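Local atomic coordinates of carboxyl esterase NP (PDB entry 4CCW), a protein that catalyses the hydrolysis of carboxylic esters, naproxen esters among them, to an alcohol and a carboxylate, using an alpha/beta hydrolase fold. Residues L27-C32 / N73-S78; K33-S38 / D116-E121; P55-L60 / Y81-V86. One frame throughout, in Å; residues are numbered along the deposited sequence.

Three contacts build and cover one part of the alpha/beta hydrolase sheet. Contact 3 is the innermost, a parallel pairing of strands 56-60 and 82-86. Helix 74-80, which connects those strands, carries the second segment of contact 1, so the two touch, with centres about 11 Å apart. Contact 2 lies on the face opposite helix 74-80, where the C-terminal end of helix 104-118 meets strand 32-39; its centre is about 10 Å from that of contact 3 and about 18 Å from that of contact 1. Along the chain, contact 3 is nested within the loop closed by contact 2, whereas contact 1 alternates with both. Together they place the sheet between helix 74-80 and helix 104-118.

Contact 1: L27-C32 / N73-S78; sequences LWPVRC and NIADWS
The beta-alpha-beta unit of an alpha/beta hydrolase has its connecting helix, 74-80, touched from outside by the loop leading into strand 32-39, and Ile74 against Trp28 carries that meeting. The isoleucine lies over one face of the indole: its CG2 stands 3.8 Å from the centroid of the five-membered ring of Trp28, only 12° off the normal, a CH-pi contact. CG1 of Ile74, anti to the backbone N (chi1 -166°), reaches further along the ring system, 3.5 Å from Trp28 CZ2. Both branches of Ile74 thus touch the indole, and CG2 is shared with Pro29, whose CD meets it at 3.5 Å. Pro29 CG extends the apolar patch to the next helix residue, touching Ala75 CB at 3.9 Å. Val30 adds a looser contact, its CG1 4.2 Å from Ser78 OG. No hydrogen bond crosses between the segments; the indole's polar atom is satisfied elsewhere, Trp28 NE1 bonding to Ser49 OG. Beyond Trp28 lies strand 42-49, reached at Ile47, while Ile74 also packs on Leu59 of strand 56-60; Trp77 packs on that strand too and bonds through NE1 to Asn284 O of helix 280-291.

Contact 2: K33-S38 / D116-E121; sequences KSFYIS and DNLGIE
Phe35 and Ile37, alternate residues of strand 32-39, direct their side chains at the last turn of helix 104-118. The ring of Phe35 is offered edge-on: with CG between the backbone N and the carbonyl carbon (chi1 64°), it brings its CZ edge to Leu118, whose CD2 lies near the ring plane and 3.8 Å from Phe35 CZ, so that a methyl meets the rim of the aromatic group. Ile37 comes next on the same side of the strand and divides its two branches between two helix residues. Its longer branch ends at CD1, which presses on the branch point of Leu118, with Ile37 CD1 to Leu118 CG at 3.5 Å, tighter than usual for two carbons. The shorter branch, anti to the backbone N, turns to the neighbouring side chain, where Ile37 CG2 is 3.6 Å from Asn117 CB. An alanine in place of Ile37 would probably open a gap beside Leu118 and leave the aliphatic part of Asn117 without its apolar partner. At Ser38 the Asn117 amide comes close to the backbone carbonyl, but the angle is too poor for a hydrogen bond. What joins the segments is mainly apolar packing near the protein surface, and Leu118 links it inward by also touching Tyr84 of strand 82-86. The helix finishes just here in a Schellman motif at Gly119, whose positive phi (76°) accompanies the bond from Gly119 N to Asp116 O, 3.1 Å long; beyond it, Ile120 packs on Pro56 and Val58. Strand 32-39 pairs antiparallel with strand 42-49, and a helix laid over such strands and their parallel neighbours is the layered architecture of the alpha/beta hydrolase fold.

Contact 3: P55-L60 / Y81-V86; sequences PPLVLL and YRTYAV
Leu57 and Tyr84, bound through their backbones, sit midway along the parallel strands of a beta-alpha-beta crossover (strand 56-60, helix 74-80, strand 82-86) in the parallel part of the alpha/beta hydrolase sheet. Tyr84 N donates to Leu57 O at 2.7 Å, almost straight at 172°, and Tyr84 O receives Leu59 N at 2.8 Å. The ladder continues from Leu57 N to Arg82 O and from Val86 N to Leu59 O, while Arg82 N reaches back to Pro55 O. The strand directions differ by 21°, a modest twist.

Side chains alternate between the faces. On one, Leu57 CG is anti to the backbone N (chi1 165°), which sets Leu57 CD2 beside Thr83 CG2, 3.6 Å away, and Leu59 follows beside Ala85. On the other, Val58 CG1 is 4.0 Å from Val86 CG2, and Leu60 CD2 approaches Val86 CB at 3.9 Å. Pro55 and Tyr81 cross at about a right angle, Pro55 CG lying 3.8 Å from Tyr81 CD1 and Pro55 O in plane at the ring's edge.

Helix 74-80 backs the first face through Trp77 on Leu57; helix 104-118 backs the second through Leu111 on Leu60, Phe115 on Val58 and Trp110 on Val86. Strand 123-128 flanks strand 56-60. At the outer margin, Arg82 NH1 is held by Gly50 O, and Arg82 NE makes a weak, 3.5 Å bond to Tyr84 OH.

Contact 1: L27-C32 / N73-S78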
loop_
_atom_site.group_PDB
_atom_site.type_symbol
_atom_site.label_atom_id
_atom_site.label_comp_id
_atom_site.label_asym_id
_atom_site.label_seq_id
_atom_site.Cartn_x
_atom_site.Cartn_y
_atom_site.Cartn_z
ATOM N N LEU A 27 14.668 -0.145 11.013
ATOM C CA LEU A 27 15.152 -0.494 9.672
ATOM C C LEU A 27 15.105 0.692 8.698
ATOM O O LEU A 27 15.556 0.576 7.543
ATOM C CB LEU A 27 14.360 -1.668 9.084
ATOM C CG LEU A 27 14.214 -2.977 9.871
ATOM C CD1 LEU A 27 13.256 -3.919 9.153
ATOM C CD2 LEU A 27 15.559 -3.647 10.125
ATOM N N TRP A 28 14.542 1.815 9.170
ATOM C CA TRP A 28 14.436 3.053 8.399
ATOM C C TRP A 28 15.794 3.722 8.394
ATOM O O TRP A 28 16.294 4.107 9.458
ATOM C CB TRP A 28 13.424 3.960 9.079
ATOM C CG TRP A 28 12.554 4.804 8.183
ATOM C CD1 TRP A 28 12.762 6.127 7.791
ATOM C CD2 TRP A 28 11.266 4.424 7.578
ATOM N NE1 TRP A 28 11.735 6.568 6.996
ATOM C CE2 TRP A 28 10.804 5.596 6.828
ATOM C CE3 TRP A 28 10.485 3.270 7.576
ATOM C CZ2 TRP A 28 9.612 5.590 6.117
ATOM C CZ3 TRP A 28 9.287 3.273 6.854
ATOM C CH2 TRP A 28 8.860 4.408 6.142
ATOM N N PRO A 29 16.425 3.861 7.208
ATOM C CA PRO A 29 17.812 4.358 7.168
ATOM C C PRO A 29 17.944 5.874 7.049
ATOM O O PRO A 29 19.019 6.377 6.697
ATOM C CB PRO A 29 18.375 3.686 5.916
ATOM C CG PRO A 29 17.196 3.540 5.017
ATOM C CD PRO A 29 15.943 3.499 5.862
ATOM N N VAL A 30 16.870 6.596 7.344
ATOM C CA VAL A 30 16.888 8.055 7.295
ATOM C C VAL A 30 16.097 8.626 8.476
ATOM O O VAL A 30 15.304 7.917 9.087
ATOM C CB VAL A 30 16.375 8.574 5.926
ATOM C CG1 VAL A 30 14.853 8.500 5.832
ATOM C CG2 VAL A 30 16.869 9.987 5.663
ATOM N N ARG A 31 16.329 9.893 8.814
ATOM C CA ARG A 31 15.597 10.530 9.907
ATOM C C ARG A 31 14.111 10.616 9.577
ATOM O O ARG A 31 13.726 11.068 8.496
ATOM C CB ARG A 31 16.142 11.930 10.211
ATOM C CG ARG A 31 16.074 12.280 11.690
ATOM C CD ARG A 31 16.009 13.775 11.976
ATOM N NE ARG A 31 16.945 14.573 11.182
ATOM C CZ ARG A 31 16.583 15.545 10.345
ATOM N NH1 ARG A 31 15.301 15.856 10.185
ATOM N NH2 ARG A 31 17.505 16.212 9.669
ATOM N N CYS A 32 13.277 10.166 10.505
ATOM C CA CYS A 32 11.835 10.269 10.323
ATOM C C CYS A 32 11.114 10.663 11.607
ATOM O O CYS A 32 11.690 10.612 12.701
ATOM C CB CYS A 32 11.273 8.960 9.782
ATOM S SG CYS A 32 11.271 7.633 11.004
ATOM N N ASN A 73 13.229 1.502 0.281
ATOM C CA ASN A 73 12.946 2.465 -0.781
ATOM C C ASN A 73 13.073 3.882 -0.279
ATOM O O ASN A 73 13.292 4.806 -1.058
ATOM C CB ASN A 73 11.521 2.272 -1.320
ATOM C CG ASN A 73 11.136 0.817 -1.456
ATOM O OD1 ASN A 73 10.410 0.281 -0.608
ATOM N ND2 ASN A 73 11.640 0.153 -2.503
ATOM N N ILE A 74 12.939 4.050 1.032
ATOM C CA ILE A 74 12.753 5.373 1.603
ATOM C C ILE A 74 14.005 6.267 1.535
ATOM O O ILE A 74 13.875 7.478 1.406
ATOM C CB ILE A 74 12.171 5.308 3.037
ATOM C CG1 ILE A 74 11.650 6.686 3.483
ATOM C CG2 ILE A 74 13.191 4.751 4.024
ATOM C CD1 ILE A 74 10.451 7.183 2.701
ATOM N N ALA A 75 15.203 5.682 1.597
ATOM C CA ALA A 75 16.439 6.491 1.492
ATOM C C ALA A 75 16.551 7.192 0.135
ATOM O O ALA A 75 16.888 8.380 0.073
ATOM C CB ALA A 75 17.674 5.644 1.758
ATOM N N ASP A 76 16.257 6.457 -0.938
ATOM C CA ASP A 76 16.252 7.008 -2.301
ATOM C C ASP A 76 15.096 7.996 -2.510
ATOM O O ASP A 76 15.320 9.130 -2.932
ATOM C CB ASP A 76 16.164 5.895 -3.354
ATOM C CG ASP A 76 17.511 5.242 -3.661
ATOM O OD1 ASP A 76 18.576 5.776 -3.276
ATOM O OD2 ASP A 76 17.495 4.175 -4.316
ATOM N N TRP A 77 13.862 7.575 -2.220
ATOM C CA TRP A 77 12.711 8.445 -2.486
ATOM C C TRP A 77 12.718 9.674 -1.631
ATOM O O TRP A 77 12.381 10.760 -2.107
ATOM C CB TRP A 77 11.377 7.698 -2.368
ATOM C CG TRP A 77 11.199 6.617 -3.402
ATOM C CD1 TRP A 77 11.859 6.488 -4.620
ATOM C CD2 TRP A 77 10.286 5.467 -3.344
ATOM N NE1 TRP A 77 11.434 5.373 -5.293
ATOM C CE2 TRP A 77 10.494 4.717 -4.590
ATOM C CE3 TRP A 77 9.359 4.999 -2.420
ATOM C CZ2 TRP A 77 9.793 3.556 -4.877
ATOM C CZ3 TRP A 77 8.645 3.827 -2.725
ATOM C CH2 TRP A 77 8.863 3.124 -3.923
ATOM N N SER A 78 13.156 9.523 -0.381
ATOM C CA SER A 78 13.197 10.620 0.593
ATOM C C SER A 78 14.245 11.682 0.265
ATOM O O SER A 78 14.148 12.821 0.731
ATOM C CB SER A 78 13.464 10.073 1.994
ATOM O OG SER A 78 12.934 10.931 2.971
#

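Contact 2: K33-S38 / D116-E121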
loop_
_atom_site.group_PDB
_atom_site.type_symbol
_atom_site.label_atom_id
_atom_site.label_comp_id
_atom_site.label_asym_id
_atom_site.label_seq_id
_atom_site.Cartn_x
_atom_site.Cartn_y
_atom_site.Cartn_z
ATOM N N LYS A 33 9.858 11.076 11.462
ATOM C CA LYS A 33 8.993 11.308 12.609
ATOM C C LYS A 33 7.666 10.586 12.441
ATOM O O LYS A 33 7.076 10.583 11.355
ATOM C CB LYS A 33 8.786 12.805 12.880
ATOM C CG LYS A 33 8.110 13.600 11.773
ATOM C CD LYS A 33 7.798 15.007 12.253
ATOM C CE LYS A 33 7.348 15.903 11.113
ATOM N NZ LYS A 33 7.110 17.301 11.571
ATOM N N SER A 34 7.227 9.951 13.522
ATOM C CA SER A 34 5.921 9.312 13.589
ATOM C C SER A 34 4.945 10.268 14.247
ATOM O O SER A 34 5.277 10.911 15.241
ATOM C CB SER A 34 6.001 8.030 14.409
ATOM O OG SER A 34 6.744 7.043 13.724
ATOM N N PHE A 35 3.747 10.366 13.687
ATOM C CA PHE A 35 2.716 11.236 14.238
ATOM C C PHE A 35 1.327 10.822 13.766
ATOM O O PHE A 35 1.183 9.984 12.866
ATOM C CB PHE A 35 3.001 12.713 13.916
ATOM C CG PHE A 35 2.961 13.048 12.450
ATOM C CD1 PHE A 35 4.069 12.821 11.636
ATOM C CD2 PHE A 35 1.825 13.617 11.888
ATOM C CE1 PHE A 35 4.039 13.142 10.286
ATOM C CE2 PHE A 35 1.786 13.937 10.540
ATOM C CZ PHE A 35 2.894 13.700 9.739
ATOM N N TYR A 36 0.311 11.416 14.386
ATOM C CA TYR A 36 -1.069 11.112 14.041
ATOM C C TYR A 36 -1.772 12.316 13.422
ATOM O O TYR A 36 -1.529 13.471 13.797
ATOM C CB TYR A 36 -1.835 10.598 15.263
ATOM C CG TYR A 36 -1.463 9.189 15.677
ATOM C CD1 TYR A 36 -2.123 8.083 15.131
ATOM C CD2 TYR A 36 -0.451 8.954 16.613
ATOM C CE1 TYR A 36 -1.790 6.792 15.509
ATOM C CE2 TYR A 36 -0.109 7.657 16.992
ATOM C CZ TYR A 36 -0.784 6.582 16.443
ATOM O OH TYR A 36 -0.458 5.283 16.802
ATOM N N ILE A 37 -2.639 12.019 12.462
ATOM C CA ILE A 37 -3.473 13.007 11.799
ATOM C C ILE A 37 -4.927 12.627 12.036
ATOM O O ILE A 37 -5.323 11.491 11.792
ATOM C CB ILE A 37 -3.178 13.047 10.284
ATOM C CG1 ILE A 37 -1.934 13.893 10.017
ATOM C CG2 ILE A 37 -4.359 13.601 9.499
ATOM C CD1 ILE A 37 -1.311 13.610 8.672
ATOM N N SER A 38 -5.714 13.577 12.524
ATOM C CA SER A 38 -7.136 13.360 12.733
ATOM C C SER A 38 -7.876 13.427 11.400
ATOM O O SER A 38 -7.691 14.363 10.628
ATOM C CB SER A 38 -7.692 14.403 13.710
ATOM O OG SER A 38 -9.063 14.169 13.969
ATOM N N ASP A 116 -5.462 17.149 3.063
ATOM C CA ASP A 116 -5.794 18.482 3.583
ATOM C C ASP A 116 -5.024 18.806 4.870
ATOM O O ASP A 116 -4.491 19.914 5.032
ATOM C CB ASP A 116 -7.309 18.622 3.813
ATOM C CG ASP A 116 -8.116 18.615 2.518
ATOM O OD1 ASP A 116 -7.541 18.805 1.417
ATOM O OD2 ASP A 116 -9.348 18.432 2.602
ATOM N N ASN A 117 -4.961 17.829 5.774
ATOM C CA ASN A 117 -4.297 17.980 7.065
ATOM C C ASN A 117 -2.773 18.043 7.019
ATOM O O ASN A 117 -2.137 18.555 7.950
ATOM C CB ASN A 117 -4.767 16.893 8.028
ATOM C CG ASN A 117 -6.255 16.988 8.318
ATOM O OD1 ASN A 117 -6.937 17.884 7.817
ATOM N ND2 ASN A 117 -6.762 16.075 9.124
ATOM N N LEU A 118 -2.199 17.525 5.937
ATOM C CA LEU A 118 -0.768 17.644 5.675
ATOM C C LEU A 118 -0.460 18.887 4.847
ATOM O O LEU A 118 0.708 19.210 4.602
ATOM C CB LEU A 118 -0.249 16.391 4.957
ATOM C CG LEU A 118 -0.066 15.139 5.822
ATOM C CD1 LEU A 118 0.090 13.882 4.974
ATOM C CD2 LEU A 118 1.115 15.313 6.773
ATOM N N GLY A 119 -1.508 19.579 4.404
ATOM C CA GLY A 119 -1.349 20.820 3.641
ATOM C C GLY A 119 -0.928 20.569 2.209
ATOM O O GLY A 119 -0.339 21.439 1.561
ATOM N N ILE A 120 -1.245 19.375 1.712
ATOM C CA ILE A 120 -0.924 19.000 0.346
ATOM C C ILE A 120 -1.935 19.624 -0.620
ATOM O O ILE A 120 -3.150 19.610 -0.370
ATOM C CB ILE A 120 -0.831 17.461 0.188
ATOM C CG1 ILE A 120 0.390 16.923 0.953
ATOM C CG2 ILE A 120 -0.753 17.078 -1.284
ATOM C CD1 ILE A 120 0.400 15.417 1.178
ATOM N N GLU A 121 -1.419 20.221 -1.695
ATOM C CA GLU A 121 -2.268 20.618 -2.813
ATOM C C GLU A 121 -2.335 19.458 -3.786
ATOM O O GLU A 121 -3.311 18.714 -3.782
ATOM C CB GLU A 121 -1.748 21.887 -3.480
ATOM C CG GLU A 121 -2.135 23.142 -2.715
ATOM C CD GLU A 121 -1.406 24.364 -3.218
ATOM O OE1 GLU A 121 -0.158 24.375 -3.157
ATOM O OE2 GLU A 121 -2.082 25.314 -3.664
#

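Contact 3: P55-L60 / Y81-V86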
loop_
_atom_site.group_PDB
_atom_site.type_symbol
_atom_site.label_atom_id
_atom_site.label_comp_id
_atom_site.label_asym_id
_atom_site.label_seq_id
_atom_site.Cartn_x
_atom_site.Cartn_y
_atom_site.Cartn_z
ATOM N N PRO A 55 8.948 18.685 -2.757
ATOM C CA PRO A 55 7.627 18.246 -3.210
ATOM C C PRO A 55 7.112 17.047 -2.408
ATOM O O PRO A 55 7.891 16.164 -2.056
ATOM C CB PRO A 55 7.867 17.831 -4.672
ATOM C CG PRO A 55 9.351 17.832 -4.866
ATOM C CD PRO A 55 9.875 18.835 -3.894
ATOM N N PRO A 56 5.805 17.036 -2.099
ATOM C CA PRO A 56 5.226 15.940 -1.338
ATOM C C PRO A 56 5.116 14.628 -2.128
ATOM O O PRO A 56 4.866 14.629 -3.347
ATOM C CB PRO A 56 3.831 16.461 -0.935
ATOM C CG PRO A 56 3.733 17.865 -1.465
ATOM C CD PRO A 56 4.798 18.037 -2.494
ATOM N N LEU A 57 5.315 13.525 -1.415
ATOM C CA LEU A 57 5.092 12.178 -1.940
ATOM C C LEU A 57 4.366 11.348 -0.897
ATOM O O LEU A 57 4.780 11.302 0.268
ATOM C CB LEU A 57 6.423 11.508 -2.321
ATOM C CG LEU A 57 6.434 9.988 -2.563
ATOM C CD1 LEU A 57 5.659 9.598 -3.827
ATOM C CD2 LEU A 57 7.864 9.480 -2.651
ATOM N N VAL A 58 3.281 10.691 -1.306
ATOM C CA VAL A 58 2.502 9.892 -0.368
ATOM C C VAL A 58 2.647 8.398 -0.714
ATOM O O VAL A 58 2.504 8.001 -1.872
ATOM C CB VAL A 58 1.014 10.319 -0.330
ATOM C CG1 VAL A 58 0.192 9.362 0.530
ATOM C CG2 VAL A 58 0.860 11.738 0.208
ATOM N N LEU A 59 2.946 7.598 0.306
ATOM C CA LEU A 59 3.099 6.155 0.173
ATOM C C LEU A 59 1.957 5.427 0.879
ATOM O O LEU A 59 1.595 5.749 2.016
ATOM C CB LEU A 59 4.436 5.695 0.767
ATOM C CG LEU A 59 5.713 6.455 0.378
ATOM C CD1 LEU A 59 6.917 5.921 1.134
ATOM C CD2 LEU A 59 5.948 6.406 -1.120
ATOM N N LEU A 60 1.401 4.438 0.190
ATOM C CA LEU A 60 0.321 3.632 0.722
ATOM C C LEU A 60 0.729 2.160 0.568
ATOM O O LEU A 60 0.810 1.638 -0.540
ATOM C CB LEU A 60 -1.001 3.940 0.006
ATOM C CG LEU A 60 -1.652 5.310 0.263
ATOM C CD1 LEU A 60 -2.796 5.536 -0.720
ATOM C CD2 LEU A 60 -2.133 5.464 1.704
ATOM N N TYR A 81 12.023 13.945 -2.202
ATOM C CA TYR A 81 10.632 14.267 -1.885
ATOM C C TYR A 81 10.380 14.334 -0.399
ATOM O O TYR A 81 10.997 13.602 0.381
ATOM C CB TYR A 81 9.673 13.223 -2.501
ATOM C CG TYR A 81 9.738 13.196 -4.003
ATOM C CD1 TYR A 81 8.989 14.085 -4.772
ATOM C CD2 TYR A 81 10.575 12.296 -4.659
ATOM C CE1 TYR A 81 9.071 14.078 -6.154
ATOM C CE2 TYR A 81 10.661 12.282 -6.041
ATOM C CZ TYR A 81 9.910 13.176 -6.779
ATOM O OH TYR A 81 10.001 13.160 -8.153
ATOM N N ARG A 82 9.452 15.205 -0.014
ATOM C CA ARG A 82 8.903 15.163 1.318
ATOM C C ARG A 82 7.933 13.995 1.333
ATOM O O ARG A 82 6.822 14.089 0.803
ATOM C CB ARG A 82 8.197 16.476 1.650
ATOM C CG ARG A 82 7.554 16.517 3.030
ATOM C CD ARG A 82 8.581 16.357 4.142
ATOM N NE ARG A 82 8.011 16.572 5.481
ATOM C CZ ARG A 82 8.663 16.335 6.616
ATOM N NH1 ARG A 82 9.909 15.878 6.581
ATOM N NH2 ARG A 82 8.076 16.567 7.794
ATOM N N THR A 83 8.366 12.883 1.919
ATOM C CA THR A 83 7.669 11.621 1.750
ATOM C C THR A 83 6.881 11.233 2.996
ATOM O O THR A 83 7.456 11.110 4.087
ATOM C CB THR A 83 8.662 10.488 1.443
ATOM O OG1 THR A 83 9.534 10.313 2.564
ATOM C CG2 THR A 83 9.498 10.839 0.264
ATOM N N TYR A 84 5.575 11.041 2.817
ATOM C CA TYR A 84 4.679 10.670 3.908
ATOM C C TYR A 84 4.200 9.238 3.709
ATOM O O TYR A 84 3.461 8.952 2.757
ATOM C CB TYR A 84 3.463 11.601 3.975
ATOM C CG TYR A 84 3.792 13.067 4.155
ATOM C CD1 TYR A 84 4.112 13.583 5.409
ATOM C CD2 TYR A 84 3.774 13.939 3.066
ATOM C CE1 TYR A 84 4.406 14.931 5.568
ATOM C CE2 TYR A 84 4.081 15.288 3.214
ATOM C CZ TYR A 84 4.385 15.777 4.464
ATOM O OH TYR A 84 4.680 17.117 4.614
ATOM N N ALA A 85 4.601 8.349 4.612
ATOM C CA ALA A 85 4.104 6.970 4.596
ATOM C C ALA A 85 2.891 6.838 5.505
ATOM O O ALA A 85 3.002 6.913 6.730
ATOM C CB ALA A 85 5.202 5.993 4.997
ATOM N N VAL A 86 1.733 6.637 4.893
ATOM C CA VAL A 86 0.442 6.685 5.590
ATOM C C VAL A 86 -0.093 5.278 5.878
ATOM O O VAL A 86 -0.219 4.462 4.954
ATOM C CB VAL A 86 -0.588 7.435 4.730
ATOM C CG1 VAL A 86 -1.956 7.414 5.398
ATOM C CG2 VAL A 86 -0.117 8.868 4.462
#